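Local coordinates for copper homeostasis protein cutF (Escherichia coli, PDB 2Z4I) that activates the Cpx envelope-stress pathway from the outer membrane and takes part in copper homeostasis and in cell adhesion to hydrophobic surfaces, at residues F151-N156 with T194-P199; M132-M136 with L159-Y163; M21-G27 with T39-L43; L122-P126 with E179-T183. The protein carries 1 engineered substitution. One frame throughout, in Å; residues are numbered along the deposited sequence.

Contact 1: residues F151-N156 with T194-P199; sequences FMVANN and TKVLAP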
loop_
_atom_site.group_PDB
_atom_site.type_symbol
_atom_site.label_atom_id
_atom_site.label_comp_id
_atom_site.label_asym_id
_atom_site.label_seq_id
_atom_site.Cartn_x
_atom_site.Cartn_y
_atom_site.Cartn_z
ATOM N N PHE A 151 7.926 -7.761 -25.828
ATOM C CA PHE A 151 8.988 -8.188 -24.920
ATOM C C PHE A 151 9.451 -9.609 -25.170
ATOM O O PHE A 151 8.810 -10.364 -25.905
ATOM C CB PHE A 151 8.531 -8.102 -23.469
ATOM C CG PHE A 151 7.262 -7.354 -23.279
ATOM C CD1 PHE A 151 6.044 -8.005 -23.372
ATOM C CD2 PHE A 151 7.283 -5.993 -22.984
ATOM C CE1 PHE A 151 4.848 -7.314 -23.169
ATOM C CE2 PHE A 151 6.088 -5.277 -22.777
ATOM C CZ PHE A 151 4.863 -5.944 -22.870
HETATM N N MSE A 152 10.574 -9.964 -24.550
HETATM C CA MSE A 152 11.114 -11.313 -24.662
HETATM C C MSE A 152 10.484 -12.191 -23.582
HETATM O O MSE A 152 10.209 -11.727 -22.472
HETATM C CB MSE A 152 12.616 -11.300 -24.468
HETATM C CG MSE A 152 13.399 -10.813 -25.653
HETATM SE SE MSE A 152 15.221 -10.543 -25.095
HETATM C CE MSE A 152 15.106 -8.630 -24.831
ATOM N N VAL A 153 10.262 -13.457 -23.896
ATOM C CA VAL A 153 9.650 -14.357 -22.938
ATOM C C VAL A 153 10.667 -15.397 -22.494
ATOM O O VAL A 153 11.231 -16.112 -23.312
ATOM C CB VAL A 153 8.405 -15.039 -23.563
ATOM C CG1 VAL A 153 7.704 -15.898 -22.542
ATOM C CG2 VAL A 153 7.464 -13.981 -24.088
ATOM N N ALA A 154 10.912 -15.464 -21.191
ATOM C CA ALA A 154 11.871 -16.420 -20.650
ATOM C C ALA A 154 11.604 -17.793 -21.250
ATOM O O ALA A 154 10.456 -18.237 -21.296
ATOM C CB ALA A 154 11.756 -16.482 -19.126
ATOM N N ASN A 155 12.659 -18.459 -21.718
ATOM C CA ASN A 155 12.499 -19.781 -22.300
ATOM C C ASN A 155 11.769 -20.691 -21.356
ATOM O O ASN A 155 12.040 -20.688 -20.163
ATOM C CB ASN A 155 13.848 -20.406 -22.624
ATOM C CG ASN A 155 14.435 -19.861 -23.877
ATOM O OD1 ASN A 155 14.724 -18.669 -23.969
ATOM N ND2 ASN A 155 14.601 -20.720 -24.870
ATOM N N ASN A 156 10.839 -21.462 -21.905
ATOM C CA ASN A 156 10.062 -22.420 -21.136
ATOM C C ASN A 156 9.628 -23.530 -22.082
ATOM O O ASN A 156 8.728 -23.357 -22.902
ATOM C CB ASN A 156 8.845 -21.755 -20.524
ATOM C CG ASN A 156 8.056 -22.698 -19.673
ATOM O OD1 ASN A 156 7.341 -23.556 -20.179
ATOM N ND2 ASN A 156 8.196 -22.567 -18.368
ATOM N N THR A 194 18.392 -7.102 -18.686
ATOM C CA THR A 194 17.295 -6.636 -19.532
ATOM C C THR A 194 15.939 -7.257 -19.169
ATOM O O THR A 194 15.822 -8.457 -18.918
ATOM C CB THR A 194 17.583 -6.919 -21.022
ATOM O OG1 THR A 194 17.163 -8.242 -21.349
ATOM C CG2 THR A 194 19.070 -6.823 -21.306
ATOM N N LYS A 195 14.918 -6.408 -19.149
ATOM C CA LYS A 195 13.547 -6.803 -18.838
ATOM C C LYS A 195 13.149 -8.007 -19.692
ATOM O O LYS A 195 13.496 -8.077 -20.866
ATOM C CB LYS A 195 12.614 -5.623 -19.125
ATOM C CG LYS A 195 11.279 -5.657 -18.425
ATOM C CD LYS A 195 10.409 -4.476 -18.866
ATOM C CE LYS A 195 9.975 -4.604 -20.328
ATOM N NZ LYS A 195 8.983 -3.560 -20.743
ATOM N N VAL A 196 12.423 -8.948 -19.101
ATOM C CA VAL A 196 11.990 -10.139 -19.815
ATOM C C VAL A 196 10.737 -10.673 -19.141
ATOM O O VAL A 196 10.614 -10.596 -17.916
ATOM C CB VAL A 196 13.069 -11.240 -19.774
ATOM C CG1 VAL A 196 13.410 -11.581 -18.336
ATOM C CG2 VAL A 196 12.566 -12.486 -20.459
ATOM N N LEU A 197 9.819 -11.227 -19.928
ATOM C CA LEU A 197 8.582 -11.756 -19.368
ATOM C C LEU A 197 8.737 -13.192 -18.923
ATOM O O LEU A 197 9.051 -14.070 -19.731
ATOM C CB LEU A 197 7.440 -11.692 -20.379
ATOM C CG LEU A 197 6.093 -12.103 -19.777
ATOM C CD1 LEU A 197 5.668 -11.014 -18.807
ATOM C CD2 LEU A 197 5.027 -12.272 -20.845
ATOM N N ALA A 198 8.501 -13.429 -17.636
ATOM C CA ALA A 198 8.605 -14.768 -17.070
ATOM C C ALA A 198 7.196 -15.294 -16.828
ATOM O O ALA A 198 6.415 -14.683 -16.098
ATOM C CB ALA A 198 9.382 -14.722 -15.760
ATOM N N PRO A 199 6.842 -16.425 -17.449
ATOM C CA PRO A 199 5.493 -16.974 -17.245
ATOM C C PRO A 199 5.267 -17.490 -15.824
ATOM O O PRO A 199 6.214 -17.856 -15.144
ATOM C CB PRO A 199 5.417 -18.084 -18.290
ATOM C CG PRO A 199 6.880 -18.525 -18.429
ATOM C CD PRO A 199 7.592 -17.195 -18.459
#
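The backbones of V153 and L197 meet in a single beta bridge: L197 N donates to M152 O at 2.6 Å, and A154 N donates to L197 O at 2.7 Å. V196, in the p rotamer, brings CG2 to 3.2 Å from M152 O and 3.5 Å from A154 N, so a methyl group flanks these polar atoms. M152 (selenomethionine) extends through an m, t side chain until CE lies 4.1 Å from T194 OG1. F151 has a chi1 of -12°, outside the usual wells, and its CD2 lies 3.7 Å from NZ of the long K195 side chain. A154 CB rests 4.3 Å from P199 CD. N156, with chi1 t, turns OD1 to L159 N and N-caps helix 157-167. The bridge joins the third and last main strands of the OB barrel, 150-152 and 194-199, as is usual where this fold closes. V153 packs on strands 140-144 and 127-135, F151 meets F182 of strand 174-185 edge-to-face, and L197 reaches L129.

Contact 2: residues M132-M136 with L159-Y163; sequences MYFYM and LERSY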
loop_
_atom_site.group_PDB
_atom_site.type_symbol
_atom_site.label_atom_id
_atom_site.label_comp_id
_atom_site.label_asym_id
_atom_site.label_seq_id
_atom_site.Cartn_x
_atom_site.Cartn_y
_atom_site.Cartn_z
HETATM N N MSE A 132 0.642 -11.731 -28.899
HETATM C CA MSE A 132 0.961 -12.630 -29.992
HETATM C C MSE A 132 2.316 -13.251 -29.672
HETATM O O MSE A 132 3.342 -12.583 -29.746
HETATM C CB MSE A 132 1.028 -11.869 -31.320
HETATM C CG MSE A 132 -0.295 -11.237 -31.792
HETATM SE SE MSE A 132 -1.847 -12.426 -31.890
HETATM C CE MSE A 132 -1.157 -13.799 -33.048
ATOM N N TYR A 133 2.310 -14.526 -29.295
ATOM C CA TYR A 133 3.538 -15.237 -28.947
ATOM C C TYR A 133 4.187 -15.811 -30.191
ATOM O O TYR A 133 3.502 -16.301 -31.088
ATOM C CB TYR A 133 3.235 -16.383 -27.983
ATOM C CG TYR A 133 4.451 -17.168 -27.522
ATOM C CD1 TYR A 133 5.228 -16.723 -26.453
ATOM C CD2 TYR A 133 4.811 -18.368 -28.143
ATOM C CE1 TYR A 133 6.328 -17.451 -26.012
ATOM C CE2 TYR A 133 5.914 -19.105 -27.707
ATOM C CZ TYR A 133 6.668 -18.639 -26.640
ATOM O OH TYR A 133 7.759 -19.358 -26.195
ATOM N N PHE A 134 5.513 -15.760 -30.231
ATOM C CA PHE A 134 6.264 -16.272 -31.365
ATOM C C PHE A 134 7.605 -16.822 -30.916
ATOM O O PHE A 134 8.398 -16.125 -30.294
ATOM C CB PHE A 134 6.482 -15.166 -32.394
ATOM C CG PHE A 134 7.320 -15.587 -33.557
ATOM C CD1 PHE A 134 8.655 -15.200 -33.645
ATOM C CD2 PHE A 134 6.785 -16.392 -34.558
ATOM C CE1 PHE A 134 9.451 -15.611 -34.722
ATOM C CE2 PHE A 134 7.570 -16.811 -35.639
ATOM C CZ PHE A 134 8.906 -16.420 -35.721
ATOM N N TYR A 135 7.858 -18.081 -31.236
ATOM C CA TYR A 135 9.107 -18.706 -30.852
ATOM C C TYR A 135 9.855 -19.224 -32.071
ATOM O O TYR A 135 9.248 -19.729 -33.019
ATOM C CB TYR A 135 8.835 -19.860 -29.897
ATOM C CG TYR A 135 10.079 -20.610 -29.501
ATOM C CD1 TYR A 135 11.041 -20.014 -28.692
ATOM C CD2 TYR A 135 10.302 -21.911 -29.946
ATOM C CE1 TYR A 135 12.183 -20.690 -28.336
ATOM C CE2 TYR A 135 11.444 -22.598 -29.598
ATOM C CZ TYR A 135 12.383 -21.982 -28.790
ATOM O OH TYR A 135 13.524 -22.661 -28.425
HETATM N N MSE A 136 11.176 -19.103 -32.041
HETATM C CA MSE A 136 11.999 -19.568 -33.146
HETATM C C MSE A 136 13.478 -19.442 -32.848
HETATM O O MSE A 136 13.967 -18.346 -32.567
HETATM C CB MSE A 136 11.689 -18.783 -34.410
HETATM C CG MSE A 136 12.616 -19.133 -35.551
HETATM SE SE MSE A 136 12.278 -18.085 -37.125
HETATM C CE MSE A 136 13.098 -16.407 -36.574
ATOM N N LEU A 159 5.854 -24.295 -22.760
ATOM C CA LEU A 159 5.187 -23.224 -23.476
ATOM C C LEU A 159 5.538 -23.326 -24.964
ATOM O O LEU A 159 4.658 -23.362 -25.815
ATOM C CB LEU A 159 5.620 -21.876 -22.917
ATOM C CG LEU A 159 4.757 -20.687 -23.330
ATOM C CD1 LEU A 159 3.358 -20.851 -22.768
ATOM C CD2 LEU A 159 5.379 -19.398 -22.809
ATOM N N GLU A 160 6.829 -23.405 -25.268
ATOM C CA GLU A 160 7.295 -23.494 -26.647
ATOM C C GLU A 160 6.736 -24.706 -27.373
ATOM O O GLU A 160 6.455 -24.645 -28.574
ATOM C CB GLU A 160 8.820 -23.527 -26.674
ATOM C CG GLU A 160 9.455 -22.239 -26.179
ATOM C CD GLU A 160 10.685 -22.490 -25.332
ATOM O OE1 GLU A 160 11.243 -21.516 -24.793
ATOM O OE2 GLU A 160 11.090 -23.662 -25.201
ATOM N N ARG A 161 6.585 -25.814 -26.659
ATOM C CA ARG A 161 6.032 -27.012 -27.274
ATOM C C ARG A 161 4.606 -26.663 -27.712
ATOM O O ARG A 161 4.267 -26.721 -28.896
ATOM C CB ARG A 161 5.983 -28.171 -26.272
ATOM C CG ARG A 161 7.319 -28.581 -25.646
ATOM C CD ARG A 161 7.236 -30.022 -25.126
ATOM N NE ARG A 161 7.969 -30.269 -23.878
ATOM C CZ ARG A 161 9.296 -30.311 -23.756
ATOM N NH1 ARG A 161 10.082 -30.114 -24.811
ATOM N NH2 ARG A 161 9.838 -30.577 -22.568
ATOM N N SER A 162 3.794 -26.279 -26.732
ATOM C CA SER A 162 2.402 -25.904 -26.947
ATOM C C SER A 162 2.244 -24.927 -28.100
ATOM O O SER A 162 1.378 -25.099 -28.950
ATOM C CB SER A 162 1.837 -25.293 -25.668
ATOM O OG SER A 162 2.015 -26.180 -24.573
ATOM N N TYR A 163 3.077 -23.897 -28.131
ATOM C CA TYR A 163 3.001 -22.920 -29.211
ATOM C C TYR A 163 3.086 -23.638 -30.551
ATOM O O TYR A 163 2.208 -23.502 -31.401
ATOM C CB TYR A 163 4.144 -21.901 -29.105
ATOM C CG TYR A 163 4.444 -21.154 -30.393
ATOM C CD1 TYR A 163 3.446 -20.449 -31.063
ATOM C CD2 TYR A 163 5.730 -21.147 -30.937
ATOM C CE1 TYR A 163 3.714 -19.754 -32.243
ATOM C CE2 TYR A 163 6.016 -20.455 -32.120
ATOM C CZ TYR A 163 4.999 -19.758 -32.773
ATOM O OH TYR A 163 5.248 -19.080 -33.959
HETATM O O HOH W 1 9.346 -19.196 -23.619
#
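In the OB fold a helix between the third and fourth strands caps one end of the barrel, and this contact is consistent with that arrangement: helix 157-167 lies across strand 127-135, with the axes of the two short segments 9.0 Å apart and their directions at 102°. Y163 has the most surface buried here. One face of its ring receives the edge of Y133 in a T-shaped pair, with centroids 5.2 Å apart and planes at 78°. The same ring lies along the strand, with Y163 CD2 3.5 Å from Y135 CB and Y163 CE2 3.1 Å from Y135 N. Its hydroxyl passes close to F134, with OH 3.2 Å from F134 CD2, and bonds to the carbonyl of K172.

Y133, next, points from the strand into the gap between strand and helix, where Y133 CE2 touches Y163 CB at 3.6 Å and Y133 CE1 touches L159 CD2 at 3.9 Å. Y133 also touches V153 and L176.

E160 meets Y133 and Y135 most closely through CG, which lies 3.3 Å from Y133 OH and, in a CH-pi contact, over one face of the Y135 ring, 3.6 Å from the centroid and 6° off the normal. E160 OE1 accepts hydrogen bonds from the backbone N of N156, the N-cap residue, and from a water at 3.2 Å; that water accepts a hydrogen bond from Y133 OH at 3.0 Å.

Contact 3: residues M21-G27 with T39-L43; sequences MPQSWRG and TSLFL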
loop_
_atom_site.group_PDB
_atom_site.type_symbol
_atom_site.label_atom_id
_atom_site.label_comp_id
_atom_site.label_asym_id
_atom_site.label_seq_id
_atom_site.Cartn_x
_atom_site.Cartn_y
_atom_site.Cartn_z
HETATM N N MSE A 21 -17.303 4.403 30.644
HETATM C CA MSE A 21 -16.329 4.840 29.640
HETATM C C MSE A 21 -14.939 4.306 30.008
HETATM O O MSE A 21 -14.618 4.168 31.191
HETATM C CB MSE A 21 -16.303 6.381 29.588
HETATM C CG MSE A 21 -15.266 7.007 28.649
HETATM SE SE MSE A 21 -15.097 8.951 28.841
HETATM C CE MSE A 21 -14.067 8.956 30.475
ATOM N N PRO A 22 -14.105 3.988 29.001
ATOM C CA PRO A 22 -12.751 3.475 29.251
ATOM C C PRO A 22 -11.890 4.553 29.892
ATOM O O PRO A 22 -12.269 5.720 29.902
ATOM C CB PRO A 22 -12.264 3.096 27.858
ATOM C CG PRO A 22 -12.980 4.067 26.987
ATOM C CD PRO A 22 -14.369 4.071 27.556
ATOM N N GLN A 23 -10.733 4.180 30.422
ATOM C CA GLN A 23 -9.900 5.181 31.058
ATOM C C GLN A 23 -8.456 5.276 30.562
ATOM O O GLN A 23 -7.631 5.978 31.156
ATOM C CB GLN A 23 -9.936 4.990 32.579
ATOM C CG GLN A 23 -9.212 3.770 33.121
ATOM C CD GLN A 23 -9.247 3.725 34.647
ATOM O OE1 GLN A 23 -8.522 2.954 35.277
ATOM N NE2 GLN A 23 -10.101 4.552 35.245
ATOM N N SER A 24 -8.151 4.600 29.460
ATOM C CA SER A 24 -6.805 4.648 28.911
ATOM C C SER A 24 -6.845 4.630 27.379
ATOM O O SER A 24 -7.447 3.742 26.783
ATOM C CB SER A 24 -5.997 3.471 29.451
ATOM O OG SER A 24 -4.652 3.556 29.026
ATOM N N TRP A 25 -6.203 5.612 26.746
ATOM C CA TRP A 25 -6.205 5.710 25.285
ATOM C C TRP A 25 -4.823 5.813 24.665
ATOM O O TRP A 25 -3.971 6.544 25.153
ATOM C CB TRP A 25 -7.021 6.928 24.837
ATOM C CG TRP A 25 -8.512 6.748 24.915
ATOM C CD1 TRP A 25 -9.331 6.179 23.974
ATOM C CD2 TRP A 25 -9.352 7.107 26.005
ATOM N NE1 TRP A 25 -10.633 6.160 24.420
ATOM C CE2 TRP A 25 -10.672 6.726 25.665
ATOM C CE3 TRP A 25 -9.121 7.714 27.238
ATOM C CZ2 TRP A 25 -11.751 6.931 26.516
ATOM C CZ3 TRP A 25 -10.192 7.918 28.088
ATOM C CH2 TRP A 25 -11.497 7.527 27.722
ATOM N N ARG A 26 -4.610 5.093 23.569
ATOM C CA ARG A 26 -3.328 5.134 22.875
ATOM C C ARG A 26 -3.567 5.428 21.414
ATOM O O ARG A 26 -4.669 5.229 20.913
ATOM C CB ARG A 26 -2.583 3.792 22.949
ATOM C CG ARG A 26 -2.520 3.119 24.298
ATOM C CD ARG A 26 -2.123 4.060 25.398
ATOM N NE ARG A 26 -2.238 3.355 26.661
ATOM C CZ ARG A 26 -1.258 2.641 27.193
ATOM N NH1 ARG A 26 -0.084 2.568 26.564
ATOM N NH2 ARG A 26 -1.463 1.971 28.326
ATOM N N GLY A 27 -2.511 5.865 20.735
ATOM C CA GLY A 27 -2.591 6.172 19.321
ATOM C C GLY A 27 -1.386 6.981 18.887
ATOM O O GLY A 27 -0.722 7.612 19.718
ATOM N N THR A 39 1.129 8.859 21.450
ATOM C CA THR A 39 0.315 9.502 22.472
ATOM C C THR A 39 -0.411 8.524 23.374
ATOM O O THR A 39 -0.898 7.489 22.929
ATOM C CB THR A 39 -0.710 10.406 21.785
ATOM O OG1 THR A 39 -0.005 11.370 20.991
ATOM C CG2 THR A 39 -1.593 11.116 22.792
ATOM N N SER A 40 -0.478 8.832 24.659
ATOM C CA SER A 40 -1.201 7.956 25.570
ATOM C C SER A 40 -1.791 8.833 26.642
ATOM O O SER A 40 -1.074 9.616 27.271
ATOM C CB SER A 40 -0.279 6.900 26.184
ATOM O OG SER A 40 0.824 7.508 26.819
ATOM N N LEU A 41 -3.107 8.715 26.812
ATOM C CA LEU A 41 -3.855 9.492 27.791
ATOM C C LEU A 41 -4.405 8.546 28.834
ATOM O O LEU A 41 -4.957 7.495 28.497
ATOM C CB LEU A 41 -4.999 10.241 27.106
ATOM C CG LEU A 41 -6.074 10.883 27.986
ATOM C CD1 LEU A 41 -5.458 11.876 28.951
ATOM C CD2 LEU A 41 -7.087 11.584 27.096
ATOM N N PHE A 42 -4.244 8.926 30.100
ATOM C CA PHE A 42 -4.694 8.110 31.218
ATOM C C PHE A 42 -5.666 8.870 32.095
ATOM O O PHE A 42 -5.314 9.891 32.704
ATOM C CB PHE A 42 -3.496 7.685 32.050
ATOM C CG PHE A 42 -2.532 6.814 31.314
ATOM C CD1 PHE A 42 -2.587 5.436 31.438
ATOM C CD2 PHE A 42 -1.580 7.367 30.478
ATOM C CE1 PHE A 42 -1.704 4.620 30.738
ATOM C CE2 PHE A 42 -0.699 6.557 29.776
ATOM C CZ PHE A 42 -0.765 5.180 29.910
ATOM N N LEU A 43 -6.892 8.368 32.166
ATOM C CA LEU A 43 -7.905 9.016 32.980
ATOM C C LEU A 43 -8.010 8.291 34.300
ATOM O O LEU A 43 -8.403 7.131 34.352
ATOM C CB LEU A 43 -9.250 9.030 32.251
ATOM C CG LEU A 43 -9.248 9.939 31.013
ATOM C CD1 LEU A 43 -10.617 9.962 30.376
ATOM C CD2 LEU A 43 -8.843 11.336 31.421
#
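A beta hairpin made of strands 24-31 and 34-43 holds this contact, its arms antiparallel at 174°. W25 and L41 form a hydrogen-bonded pair, with W25 N to L41 O and L41 N to W25 O both at 2.9 Å. G27 and T39 form the next such pair, tight on one side (T39 N to G27 O, 2.8 Å) and weak on the other (G27 N to T39 O, 3.2 Å). Before the strand proper, Q23 O still accepts from L43 N at 2.7 Å. Between these lie the non-hydrogen-bonded pairs S24 with F42 and R26 with S40, where CA-H...O contacts fill in, such as S40 CA to W25 O at 3.1 Å.

The hairpin begins the N-terminal beta barrel, a member of the calycin clan. The face bearing W25 and L41 turns inward: both touch L97 of strand 96-100, the last strand of the sheet, L41 also meets L80 of strand 77-82, and L43 packs on L78. On the face with S24, S40 and F42, R26 folds back along the sheet. Its guanidinium has F42 CZ over one face, R26 CD lies 3.5 Å from S40 CB, and R26 NE makes a weak 3.4 Å hydrogen bond to S24 OG.

Contact 4: residues L122-P126 with E179-T183; sequences LPMTP and EGHFT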
loop_
_atom_site.group_PDB
_atom_site.type_symbol
_atom_site.label_atom_id
_atom_site.label_comp_id
_atom_site.label_asym_id
_atom_site.label_seq_id
_atom_site.Cartn_x
_atom_site.Cartn_y
_atom_site.Cartn_z
ATOM N N LEU A 122 11.407 -4.950 -9.723
ATOM C CA LEU A 122 10.190 -5.242 -10.468
ATOM C C LEU A 122 9.302 -6.227 -9.713
ATOM O O LEU A 122 9.775 -7.187 -9.111
ATOM C CB LEU A 122 10.532 -5.807 -11.847
ATOM C CG LEU A 122 11.033 -4.830 -12.916
ATOM C CD1 LEU A 122 11.599 -5.589 -14.087
ATOM C CD2 LEU A 122 9.897 -3.955 -13.372
ATOM N N PRO A 123 7.987 -5.997 -9.746
ATOM C CA PRO A 123 7.043 -6.870 -9.053
ATOM C C PRO A 123 7.133 -8.284 -9.549
ATOM O O PRO A 123 7.471 -8.518 -10.700
ATOM C CB PRO A 123 5.695 -6.230 -9.359
ATOM C CG PRO A 123 5.913 -5.618 -10.689
ATOM C CD PRO A 123 7.280 -5.014 -10.583
HETATM N N MSE A 124 6.829 -9.225 -8.667
HETATM C CA MSE A 124 6.864 -10.635 -9.017
HETATM C C MSE A 124 5.458 -11.193 -9.029
HETATM O O MSE A 124 5.237 -12.367 -9.330
HETATM C CB MSE A 124 7.722 -11.402 -8.022
HETATM C CG MSE A 124 9.110 -10.823 -7.899
HETATM SE SE MSE A 124 10.311 -12.017 -7.016
HETATM C CE MSE A 124 9.657 -11.799 -5.204
ATOM N N THR A 125 4.508 -10.336 -8.687
ATOM C CA THR A 125 3.112 -10.716 -8.678
ATOM C C THR A 125 2.702 -11.039 -10.107
ATOM O O THR A 125 2.951 -10.263 -11.026
ATOM C CB THR A 125 2.254 -9.567 -8.190
ATOM O OG1 THR A 125 2.690 -9.169 -6.888
ATOM C CG2 THR A 125 0.806 -9.979 -8.138
ATOM N N PRO A 126 2.083 -12.196 -10.324
ATOM C CA PRO A 126 1.695 -12.481 -11.704
ATOM C C PRO A 126 0.498 -11.629 -12.118
ATOM O O PRO A 126 -0.356 -11.287 -11.298
ATOM C CB PRO A 126 1.359 -13.964 -11.665
ATOM C CG PRO A 126 0.769 -14.121 -10.324
ATOM C CD PRO A 126 1.697 -13.296 -9.427
ATOM N N GLU A 179 -0.287 -15.883 -17.561
ATOM C CA GLU A 179 -0.026 -15.081 -16.380
ATOM C C GLU A 179 1.482 -14.957 -16.327
ATOM O O GLU A 179 2.187 -15.896 -16.678
ATOM C CB GLU A 179 -0.524 -15.775 -15.119
ATOM C CG GLU A 179 -1.982 -15.509 -14.826
ATOM C CD GLU A 179 -2.425 -16.121 -13.514
ATOM O OE1 GLU A 179 -1.756 -15.885 -12.479
ATOM O OE2 GLU A 179 -3.450 -16.835 -13.516
ATOM N N GLY A 180 1.982 -13.804 -15.913
ATOM C CA GLY A 180 3.417 -13.637 -15.845
ATOM C C GLY A 180 3.834 -12.319 -15.240
ATOM O O GLY A 180 3.003 -11.444 -15.018
ATOM N N HIS A 181 5.122 -12.182 -14.957
ATOM C CA HIS A 181 5.655 -10.952 -14.384
ATOM C C HIS A 181 6.961 -10.626 -15.086
ATOM O O HIS A 181 7.552 -11.486 -15.737
ATOM C CB HIS A 181 5.909 -11.125 -12.886
ATOM C CG HIS A 181 6.775 -12.300 -12.555
ATOM N ND1 HIS A 181 6.309 -13.597 -12.579
ATOM C CD2 HIS A 181 8.086 -12.377 -12.227
ATOM C CE1 HIS A 181 7.296 -14.423 -12.280
ATOM N NE2 HIS A 181 8.384 -13.708 -12.061
ATOM N N PHE A 182 7.413 -9.385 -14.974
ATOM C CA PHE A 182 8.662 -9.016 -15.613
ATOM C C PHE A 182 9.833 -9.232 -14.685
ATOM O O PHE A 182 9.738 -8.985 -13.483
ATOM C CB PHE A 182 8.636 -7.561 -16.051
ATOM C CG PHE A 182 7.662 -7.291 -17.141
ATOM C CD1 PHE A 182 6.353 -6.941 -16.846
ATOM C CD2 PHE A 182 8.042 -7.430 -18.470
ATOM C CE1 PHE A 182 5.436 -6.736 -17.856
ATOM C CE2 PHE A 182 7.131 -7.229 -19.489
ATOM C CZ PHE A 182 5.823 -6.882 -19.185
ATOM N N THR A 183 10.940 -9.702 -15.239
ATOM C CA THR A 183 12.118 -9.925 -14.431
ATOM C C THR A 183 13.328 -9.491 -15.217
ATOM O O THR A 183 13.238 -9.276 -16.419
ATOM C CB THR A 183 12.262 -11.385 -14.080
ATOM O OG1 THR A 183 13.344 -11.542 -13.163
ATOM C CG2 THR A 183 12.549 -12.197 -15.315
#
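No hydrogen bond crosses between 122-126 and 179-183, although the two run nearly antiparallel, their end-to-end directions 163° apart. The contact is made by oxygens lying against carbon and by a little apolar packing. Of the first kind, P123 O and T125 O approach H181 CB at 3.7 and 3.6 Å, while M124 O sits over one face of the imidazole, 3.6 Å from H181 CG. P126 CA comes within 3.7 Å of G180 O, P126 CB is 3.7 Å from the carboxylate oxygen E179 OE1, and L122 CB lies 3.7 Å from F182 O.

The apolar part is at the L122 end, where L122 CD1 reaches F182 CB at 4.1 Å. The F182 ring itself heads away to its edge-to-face partner F151.

Two polar side chains bond outside the contact: H181 ND1 to D200 OD1, and T125 OG1, weakly, to a hexaethylene glycol probably from the crystallisation liquor. Here, just before the OB barrel's first strand, CA atoms are 4.6 Å apart at P126 and G180 but 6.4 Å at L122 and T183. With no hydrogen bond between the two segments, the chain coming from the linker rests on strand 174-185 by van der Waals contact until M127 of strand 127-135 pairs with G180, a loose approach compatible with a flexible connection between the domains.

Overall arrangement
From the N terminus, contact 3 closes first, a short hairpin loop complete within the N-terminal barrel. The chain finishes that barrel and passes through the linker; the centres of contacts 3 and 4 are 45 Å apart and nothing joins them directly. Residues 122-126 then open contact 4, whose loop closes on 179-183 and encloses all of contact 2, the helix against the first strand of the OB barrel. Contact 1 crosses both, since 151-156 falls inside their loops and 194-199 beyond them. It also touches both: V153 meets Y133 and L159, while strands 194-199 and 174-185 pair side by side. The three together tie barrel entry, helix and closing strand into one domain.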